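Local atomic coordinates of microcin B17-processing protein McbC (Escherichia coli str. K-12 substr. MG1655, PDB entry 6GRH), a protein that uses bound flavin mononucleotide as an oxidoreductase of the nitroreductase family and is needed to process the inactive microcin B17 precursor into the active peptide. Residues R135-V149 with L159-Y171. Numbering follows the deposited sequence. Where two conformers were deposited one is given.
Sequences RLSENTENWQAGTNV and LEPVATCNTQSLY
The N148 side-chain amide is used at both ends: ND2 donates to C165 O at 2.8 Å, nearly straight (174°) and in the planes of both amide and carbonyl, while OD1 accepts from R135 NH1 on a lone pair, in its carbonyl plane. With CG anti to the carbonyl carbon (chi1 -71°), the amide is directed at the loop ahead of helix 167-175. The other R135 nitrogens bond within the same loop, NE and NH2 gripping T140 O side-on and NH2 also forming a salt bridge with E138 OE1 (3.2 Å). These in-plane bonds fix the rotation of the guanidinium, and the E138 carboxylate probably offsets part of its charge. The other E138 oxygen, OE2, accepts from a water that in turn receives the T167 N-H, at the first turn of the helix, where N166 OD1 caps S169 N. In one of its two conformers, T167 OG1 donates to R135 O (2.9 Å) from above the carbonyl plane.

Here the loop joining strands 129-135 and 149-153 of the antiparallel nitroreductase sheet folds back onto strand 158-163 and the following helix. Two classic beta bulges meet at the pairing of V149 with A163: A163 O accepts from N148 N and V149 N, and V149 O from V162 N (2.9 Å) and A163 N, both from one face. Beside them V149 CG2 packs on L170 CD1, 3.6 Å away. Near the start of strand 158-163, L159 CD1 sits over the W143 six-membered ring, 3.5 Å from its centroid, a CH-pi contact; W143 NE1 donates to E101.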
ATOM      1  N   ARG D 135     -14.732 -33.143  -2.273  1.00 35.26           N
ATOM      2  CA  ARG D 135     -15.612 -34.195  -1.759  1.00 36.58           C
ATOM      3  C   ARG D 135     -15.414 -34.279  -0.240  1.00 36.87           C
ATOM      4  O   ARG D 135     -14.294 -34.460   0.216  1.00 36.89           O
ATOM      5  CB  ARG D 135     -15.278 -35.529  -2.427  1.00 37.55           C
ATOM      6  CG  ARG D 135     -16.030 -36.722  -1.880  1.00 39.19           C
ATOM      7  CD  ARG D 135     -15.848 -37.933  -2.789  1.00 39.97           C
ATOM      8  NE  ARG D 135     -16.443 -39.127  -2.215  1.00 41.32           N
ATOM      9  CZ  ARG D 135     -15.862 -39.929  -1.312  1.00 41.48           C
ATOM     10  NH1 ARG D 135     -14.636 -39.689  -0.839  1.00 40.38           N
ATOM     11  NH2 ARG D 135     -16.526 -40.985  -0.873  1.00 42.60           N
ATOM     12  N   LEU D 136     -16.496 -34.148   0.524  1.00 37.37           N
ATOM     13  CA  LEU D 136     -16.418 -33.921   1.981  1.00 37.59           C
ATOM     14  C   LEU D 136     -17.051 -34.973   2.866  1.00 39.79           C
ATOM     15  O   LEU D 136     -16.934 -34.874   4.095  1.00 40.34           O
ATOM     16  CB  LEU D 136     -17.074 -32.590   2.342  1.00 36.58           C
ATOM     17  CG  LEU D 136     -16.485 -31.342   1.696  1.00 35.37           C
ATOM     18  CD1 LEU D 136     -17.251 -30.129   2.171  1.00 35.17           C
ATOM     19  CD2 LEU D 136     -15.019 -31.235   2.048  1.00 35.28           C
ATOM     20  N   SER D 137     -17.741 -35.942   2.268  1.00 41.26           N
ATOM     21  CA  SER D 137     -18.367 -37.028   3.022  1.00 42.55           C
ATOM     22  C   SER D 137     -18.104 -38.338   2.308  1.00 44.44           C
ATOM     23  O   SER D 137     -18.132 -38.388   1.076  1.00 43.16           O
ATOM     24  CB  SER D 137     -19.874 -36.798   3.095  1.00 42.91           C
ATOM     25  OG  SER D 137     -20.567 -37.975   3.493  1.00 44.39           O
ATOM     26  N   GLU D 138     -17.908 -39.412   3.083  1.00 46.46           N
ATOM     27  CA  GLU D 138     -17.851 -40.748   2.500  1.00 49.06           C
ATOM     28  C   GLU D 138     -19.213 -41.218   1.981  1.00 48.84           C
ATOM     29  O   GLU D 138     -19.272 -42.219   1.284  1.00 49.85           O
ATOM     30  CB  GLU D 138     -17.241 -41.769   3.478  1.00 51.99           C
ATOM     31  CG  GLU D 138     -15.795 -41.442   3.887  1.00 53.23           C
ATOM     32  CD  GLU D 138     -14.804 -41.256   2.719  1.00 54.21           C
ATOM     33  OE1 GLU D 138     -14.883 -41.985   1.686  1.00 55.97           O
ATOM     34  OE2 GLU D 138     -13.917 -40.378   2.848  1.00 53.86           O
ATOM     35  N   ASN D 139     -20.288 -40.496   2.313  1.00 47.82           N
ATOM     36  CA  ASN D 139     -21.599 -40.718   1.691  1.00 48.82           C
ATOM     37  C   ASN D 139     -21.789 -39.995   0.355  1.00 47.33           C
ATOM     38  O   ASN D 139     -22.882 -39.996  -0.206  1.00 46.89           O
ATOM     39  CB  ASN D 139     -22.739 -40.356   2.660  1.00 49.47           C
ATOM     40  CG  ASN D 139     -23.250 -41.546   3.427  1.00 51.91           C
ATOM     41  OD1 ASN D 139     -23.429 -42.632   2.870  1.00 53.39           O
ATOM     42  ND2 ASN D 139     -23.534 -41.340   4.703  1.00 52.64           N
ATOM     43  N   THR D 140     -20.734 -39.375  -0.154  1.00 46.55           N
ATOM     44  CA  THR D 140     -20.745 -38.830  -1.495  1.00 45.68           C
ATOM     45  C   THR D 140     -20.072 -39.859  -2.413  1.00 46.79           C
ATOM     46  O   THR D 140     -18.978 -40.349  -2.107  1.00 47.22           O
ATOM     47  CB  THR D 140     -20.008 -37.491  -1.530  1.00 44.51           C
ATOM     48  OG1 THR D 140     -20.615 -36.591  -0.588  1.00 43.43           O
ATOM     49  CG2 THR D 140     -20.050 -36.879  -2.951  1.00 43.49           C
ATOM     50  N   GLU D 141     -20.741 -40.209  -3.510  1.00 47.25           N
ATOM     51  CA  GLU D 141     -20.175 -41.115  -4.520  1.00 48.44           C
ATOM     52  C   GLU D 141     -18.953 -40.415  -5.151  1.00 46.92           C
ATOM     53  O   GLU D 141     -18.881 -39.189  -5.147  1.00 44.91           O
ATOM     54  CB  GLU D 141     -21.227 -41.411  -5.593  1.00 50.52           C
ATOM     55  CG  GLU D 141     -21.066 -42.742  -6.300  1.00 54.08           C
ATOM     56  CD  GLU D 141     -22.054 -42.962  -7.454  1.00 55.70           C
ATOM     57  OE1 GLU D 141     -22.850 -42.052  -7.804  1.00 55.11           O
ATOM     58  OE2 GLU D 141     -22.010 -44.069  -8.029  1.00 57.87           O
ATOM     59  N   ASN D 142     -18.007 -41.185  -5.675  1.00 46.82           N
ATOM     60  CA  ASN D 142     -16.780 -40.636  -6.253  1.00 46.28           C
ATOM     61  C   ASN D 142     -16.523 -41.150  -7.678  1.00 47.22           C
ATOM     62  O   ASN D 142     -16.971 -42.222  -8.040  1.00 47.77           O
ATOM     63  CB  ASN D 142     -15.591 -40.980  -5.353  1.00 45.87           C
ATOM     64  CG  ASN D 142     -14.482 -39.941  -5.413  1.00 44.10           C
ATOM     65  OD1 ASN D 142     -14.472 -39.050  -6.268  1.00 42.77           O
ATOM     66  ND2 ASN D 142     -13.525 -40.069  -4.516  1.00 43.81           N
ATOM     67  N   TRP D 143     -15.800 -40.360  -8.472  1.00 47.07           N
ATOM     68  CA  TRP D 143     -15.435 -40.745  -9.840  1.00 47.95           C
ATOM     69  C   TRP D 143     -14.194 -41.621  -9.836  1.00 48.10           C
ATOM     70  O   TRP D 143     -14.132 -42.617 -10.526  1.00 49.92           O
ATOM     71  CB  TRP D 143     -15.168 -39.509 -10.695  1.00 47.39           C
ATOM     72  CG  TRP D 143     -16.375 -38.692 -10.937  1.00 47.46           C
ATOM     73  CD1 TRP D 143     -17.248 -38.806 -11.986  1.00 48.44           C
ATOM     74  CD2 TRP D 143     -16.869 -37.641 -10.113  1.00 46.41           C
ATOM     75  NE1 TRP D 143     -18.244 -37.867 -11.868  1.00 48.00           N
ATOM     76  CE2 TRP D 143     -18.040 -37.151 -10.719  1.00 46.57           C
ATOM     77  CE3 TRP D 143     -16.435 -37.062  -8.916  1.00 45.86           C
ATOM     78  CZ2 TRP D 143     -18.785 -36.107 -10.168  1.00 46.03           C
ATOM     79  CZ3 TRP D 143     -17.182 -36.024  -8.366  1.00 45.35           C
ATOM     80  CH2 TRP D 143     -18.342 -35.564  -8.991  1.00 45.38           C
ATOM     81  N   GLN D 144     -13.193 -41.206  -9.073  1.00 47.11           N
ATOM     82  CA  GLN D 144     -11.919 -41.887  -8.972  1.00 47.13           C
ATOM     83  C   GLN D 144     -11.660 -42.148  -7.487  1.00 46.56           C
ATOM     84  O   GLN D 144     -11.542 -41.202  -6.708  1.00 44.79           O
ATOM     85  CB  GLN D 144     -10.827 -40.979  -9.552  1.00 46.17           C
ATOM     86  CG  GLN D 144      -9.444 -41.595  -9.593  1.00 47.00           C
ATOM     87  CD  GLN D 144      -8.463 -40.728 -10.338  1.00 46.56           C
ATOM     88  OE1 GLN D 144      -7.962 -39.742  -9.813  1.00 45.75           O
ATOM     89  NE2 GLN D 144      -8.195 -41.080 -11.579  1.00 48.59           N
ATOM     90  N   ALA D 145     -11.574 -43.420  -7.111  1.00 47.33           N
ATOM     91  CA  ALA D 145     -11.404 -43.819  -5.717  1.00 47.49           C
ATOM     92  C   ALA D 145     -10.213 -43.112  -5.073  1.00 46.17           C
ATOM     93  O   ALA D 145      -9.091 -43.185  -5.574  1.00 46.76           O
ATOM     94  CB  ALA D 145     -11.235 -45.340  -5.610  1.00 49.23           C
ATOM     95  N   GLY D 146     -10.470 -42.406  -3.979  1.00 45.04           N
ATOM     96  CA  GLY D 146      -9.414 -41.775  -3.194  1.00 43.90           C
ATOM     97  C   GLY D 146      -9.034 -40.368  -3.610  1.00 42.03           C
ATOM     98  O   GLY D 146      -8.249 -39.730  -2.927  1.00 42.18           O
ATOM     99  N   THR D 147      -9.577 -39.877  -4.719  1.00 40.62           N
ATOM    100  CA  THR D 147      -9.354 -38.501  -5.144  1.00 38.76           C
ATOM    101  C   THR D 147     -10.523 -37.673  -4.636  1.00 37.46           C
ATOM    102  O   THR D 147     -11.670 -37.957  -4.981  1.00 37.86           O
ATOM    103  CB  THR D 147      -9.252 -38.416  -6.668  1.00 38.67           C
ATOM    104  OG1 THR D 147      -8.150 -39.215  -7.084  1.00 39.26           O
ATOM    105  CG2 THR D 147      -9.063 -36.985  -7.137  1.00 37.02           C
ATOM    106  N   ASN D 148     -10.226 -36.677  -3.799  1.00 35.78           N
ATOM    107  CA  ASN D 148     -11.261 -35.857  -3.175  1.00 35.47           C
ATOM    108  C   ASN D 148     -11.278 -34.414  -3.583  1.00 33.58           C
ATOM    109  O   ASN D 148     -12.160 -33.698  -3.162  1.00 33.59           O
ATOM    110  CB  ASN D 148     -11.157 -35.956  -1.667  1.00 35.84           C
ATOM    111  CG  ASN D 148     -11.595 -37.295  -1.168  1.00 37.47           C
ATOM    112  OD1 ASN D 148     -12.654 -37.780  -1.561  1.00 38.46           O
ATOM    113  ND2 ASN D 148     -10.774 -37.924  -0.325  1.00 38.55           N
ATOM    114  N   VAL D 149     -10.309 -33.982  -4.385  1.00 32.86           N
ATOM    115  CA  VAL D 149     -10.333 -32.650  -4.981  1.00 31.31           C
ATOM    116  C   VAL D 149     -10.207 -32.826  -6.480  1.00 31.18           C
ATOM    117  O   VAL D 149      -9.378 -33.601  -6.931  1.00 31.25           O
ATOM    118  CB  VAL D 149      -9.185 -31.766  -4.477  1.00 30.42           C
ATOM    119  CG1 VAL D 149      -9.333 -30.369  -5.022  1.00 30.09           C
ATOM    120  CG2 VAL D 149      -9.162 -31.719  -2.958  1.00 30.59           C
ATOM    121  N   LEU D 159     -13.698 -33.299 -15.444  1.00 38.35           N
ATOM    122  CA  LEU D 159     -13.084 -33.087 -14.151  1.00 38.27           C
ATOM    123  C   LEU D 159     -11.651 -33.586 -14.251  1.00 38.93           C
ATOM    124  O   LEU D 159     -11.410 -34.696 -14.734  1.00 39.55           O
ATOM    125  CB  LEU D 159     -13.825 -33.858 -13.061  1.00 39.16           C
ATOM    126  CG  LEU D 159     -15.219 -33.423 -12.632  1.00 39.10           C
ATOM    127  CD1 LEU D 159     -15.849 -34.498 -11.765  1.00 40.80           C
ATOM    128  CD2 LEU D 159     -15.163 -32.117 -11.882  1.00 38.55           C
ATOM    129  N   GLU D 160     -10.716 -32.760 -13.780  1.00 38.04           N
ATOM    130  CA  GLU D 160      -9.306 -33.095 -13.694  1.00 38.95           C
ATOM    131  C   GLU D 160      -8.961 -33.469 -12.229  1.00 38.40           C
ATOM    132  O   GLU D 160      -9.307 -32.721 -11.324  1.00 37.34           O
ATOM    133  CB  GLU D 160      -8.553 -31.851 -14.150  1.00 39.82           C
ATOM    134  CG  GLU D 160      -7.049 -31.949 -14.274  1.00 41.14           C
ATOM    135  CD  GLU D 160      -6.422 -30.614 -14.714  1.00 40.84           C
ATOM    136  OE1 GLU D 160      -6.949 -29.508 -14.381  1.00 40.29           O
ATOM    137  OE2 GLU D 160      -5.373 -30.671 -15.384  1.00 42.48           O
ATOM    138  N   PRO D 161      -8.320 -34.636 -11.978  1.00 38.89           N
ATOM    139  CA  PRO D 161      -7.932 -34.959 -10.615  1.00 38.70           C
ATOM    140  C   PRO D 161      -6.906 -33.983 -10.048  1.00 37.31           C
ATOM    141  O   PRO D 161      -5.968 -33.637 -10.737  1.00 36.65           O
ATOM    142  CB  PRO D 161      -7.314 -36.347 -10.747  1.00 40.19           C
ATOM    143  CG  PRO D 161      -8.031 -36.947 -11.886  1.00 41.07           C
ATOM    144  CD  PRO D 161      -8.203 -35.813 -12.852  1.00 40.26           C
ATOM    145  N   VAL D 162      -7.104 -33.545  -8.809  1.00 36.16           N
ATOM    146  CA  VAL D 162      -6.213 -32.585  -8.168  1.00 35.53           C
ATOM    147  C   VAL D 162      -5.507 -33.126  -6.928  1.00 36.68           C
ATOM    148  O   VAL D 162      -4.298 -32.937  -6.810  1.00 38.84           O
ATOM    149  CB  VAL D 162      -6.968 -31.278  -7.865  1.00 34.15           C
ATOM    150  CG1 VAL D 162      -6.154 -30.325  -6.986  1.00 33.10           C
ATOM    151  CG2 VAL D 162      -7.355 -30.595  -9.174  1.00 33.84           C
ATOM    152  N   ALA D 163      -6.224 -33.757  -5.998  1.00 37.16           N
ATOM    153  CA  ALA D 163      -5.622 -34.183  -4.721  1.00 36.89           C
ATOM    154  C   ALA D 163      -6.291 -35.406  -4.122  1.00 38.96           C
ATOM    155  O   ALA D 163      -7.490 -35.621  -4.282  1.00 38.46           O
ATOM    156  CB  ALA D 163      -5.640 -33.048  -3.712  1.00 36.04           C
ATOM    157  N   THR D 164      -5.477 -36.195  -3.432  1.00 40.41           N
ATOM    158  CA  THR D 164      -5.907 -37.371  -2.718  1.00 42.71           C
ATOM    159  C   THR D 164      -5.849 -37.154  -1.200  1.00 42.58           C
ATOM    160  O   THR D 164      -5.627 -38.108  -0.460  1.00 43.75           O
ATOM    161  CB  THR D 164      -4.983 -38.547  -3.069  1.00 44.47           C
ATOM    162  OG1 THR D 164      -3.644 -38.204  -2.706  1.00 45.40           O
ATOM    163  CG2 THR D 164      -5.012 -38.853  -4.562  1.00 45.78           C
ATOM    164  N   CYS D 165      -6.038 -35.927  -0.721  1.00 41.66           N
ATOM    165  CA  CYS D 165      -6.183 -35.704   0.722  1.00 42.72           C
ATOM    166  C   CYS D 165      -7.473 -36.373   1.179  1.00 43.25           C
ATOM    167  O   CYS D 165      -8.409 -36.520   0.379  1.00 43.26           O
ATOM    168  CB  CYS D 165      -6.234 -34.227   1.059  1.00 42.38           C
ATOM    169  SG  CYS D 165      -7.338 -33.275  -0.005  1.00 43.55           S
ATOM    170  N   ASN D 166      -7.528 -36.820   2.436  1.00 43.57           N
ATOM    171  CA  ASN D 166      -8.754 -37.471   2.922  1.00 44.01           C
ATOM    172  C   ASN D 166      -9.864 -36.437   3.091  1.00 42.60           C
ATOM    173  O   ASN D 166      -9.606 -35.224   3.121  1.00 42.00           O
ATOM    174  CB  ASN D 166      -8.550 -38.313   4.203  1.00 45.81           C
ATOM    175  CG  ASN D 166      -7.938 -37.529   5.361  1.00 46.05           C
ATOM    176  OD1 ASN D 166      -8.263 -36.374   5.616  1.00 46.53           O
ATOM    177  ND2 ASN D 166      -7.056 -38.181   6.081  1.00 47.96           N
ATOM    178  N   THR D 167     -11.086 -36.937   3.201  0.50 43.38           N
ATOM    179  CA  THR D 167     -12.279 -36.115   3.305  0.50 43.14           C
ATOM    180  C   THR D 167     -12.306 -35.260   4.593  0.50 42.62           C
ATOM    181  O   THR D 167     -12.779 -34.118   4.580  0.50 41.20           O
ATOM    182  CB  THR D 167     -13.516 -37.027   3.184  0.50 44.61           C
ATOM    183  OG1 THR D 167     -14.444 -36.458   2.254  0.50 44.53           O
ATOM    184  CG2 THR D 167     -14.176 -37.282   4.539  0.50 45.17           C
ATOM    185  N   GLN D 168     -11.762 -35.802   5.685  1.00 43.33           N
ATOM    186  CA  GLN D 168     -11.670 -35.076   6.984  1.00 43.63           C
ATOM    187  C   GLN D 168     -10.734 -33.855   6.966  1.00 41.90           C
ATOM    188  O   GLN D 168     -11.072 -32.804   7.519  1.00 40.14           O
ATOM    189  CB  GLN D 168     -11.258 -36.023   8.105  1.00 46.15           C
ATOM    190  CG  GLN D 168     -12.266 -37.150   8.359  1.00 48.65           C
ATOM    191  CD  GLN D 168     -12.023 -38.433   7.545  1.00 50.76           C
ATOM    192  OE1 GLN D 168     -11.156 -38.497   6.651  1.00 50.75           O
ATOM    193  NE2 GLN D 168     -12.799 -39.466   7.858  1.00 52.95           N
ATOM    194  N   SER D 169      -9.571 -33.982   6.323  1.00 41.75           N
ATOM    195  CA  SER D 169      -8.639 -32.842   6.167  1.00 40.81           C
ATOM    196  C   SER D 169      -9.249 -31.708   5.360  1.00 38.29           C
ATOM    197  O   SER D 169      -9.082 -30.538   5.701  1.00 37.38           O
ATOM    198  CB  SER D 169      -7.348 -33.259   5.461  1.00 41.93           C
ATOM    199  OG  SER D 169      -6.682 -34.272   6.180  1.00 45.51           O
ATOM    200  N   LEU D 170      -9.924 -32.055   4.266  1.00 37.38           N
ATOM    201  CA  LEU D 170     -10.579 -31.063   3.437  1.00 35.95           C
ATOM    202  C   LEU D 170     -11.657 -30.348   4.182  1.00 35.22           C
ATOM    203  O   LEU D 170     -11.769 -29.144   4.067  1.00 33.62           O
ATOM    204  CB  LEU D 170     -11.240 -31.668   2.195  1.00 37.01           C
ATOM    205  CG  LEU D 170     -10.425 -31.790   0.934  1.00 37.11           C
ATOM    206  CD1 LEU D 170     -11.239 -32.565  -0.092  1.00 37.80           C
ATOM    207  CD2 LEU D 170     -10.017 -30.415   0.412  1.00 35.74           C
ATOM    208  N   TYR D 171     -12.501 -31.120   4.868  1.00 36.10           N
ATOM    209  CA  TYR D 171     -13.582 -30.568   5.680  1.00 37.02           C
ATOM    210  C   TYR D 171     -13.041 -29.605   6.747  1.00 35.55           C
ATOM    211  O   TYR D 171     -13.551 -28.498   6.905  1.00 34.39           O
ATOM    212  CB  TYR D 171     -14.392 -31.679   6.352  1.00 40.24           C
ATOM    213  CG  TYR D 171     -15.448 -31.151   7.281  1.00 42.08           C
ATOM    214  CD1 TYR D 171     -15.216 -31.056   8.652  1.00 43.30           C
ATOM    215  CD2 TYR D 171     -16.664 -30.691   6.789  1.00 43.06           C
ATOM    216  CE1 TYR D 171     -16.184 -30.551   9.510  1.00 44.21           C
ATOM    217  CE2 TYR D 171     -17.639 -30.198   7.649  1.00 43.67           C
ATOM    218  CZ  TYR D 171     -17.392 -30.134   9.001  1.00 44.02           C
ATOM    219  OH  TYR D 171     -18.346 -29.607   9.836  1.00 45.66           O
TER
HETATM  220  O   HOH W   1     -11.232 -39.866   2.847  1.00 49.48           O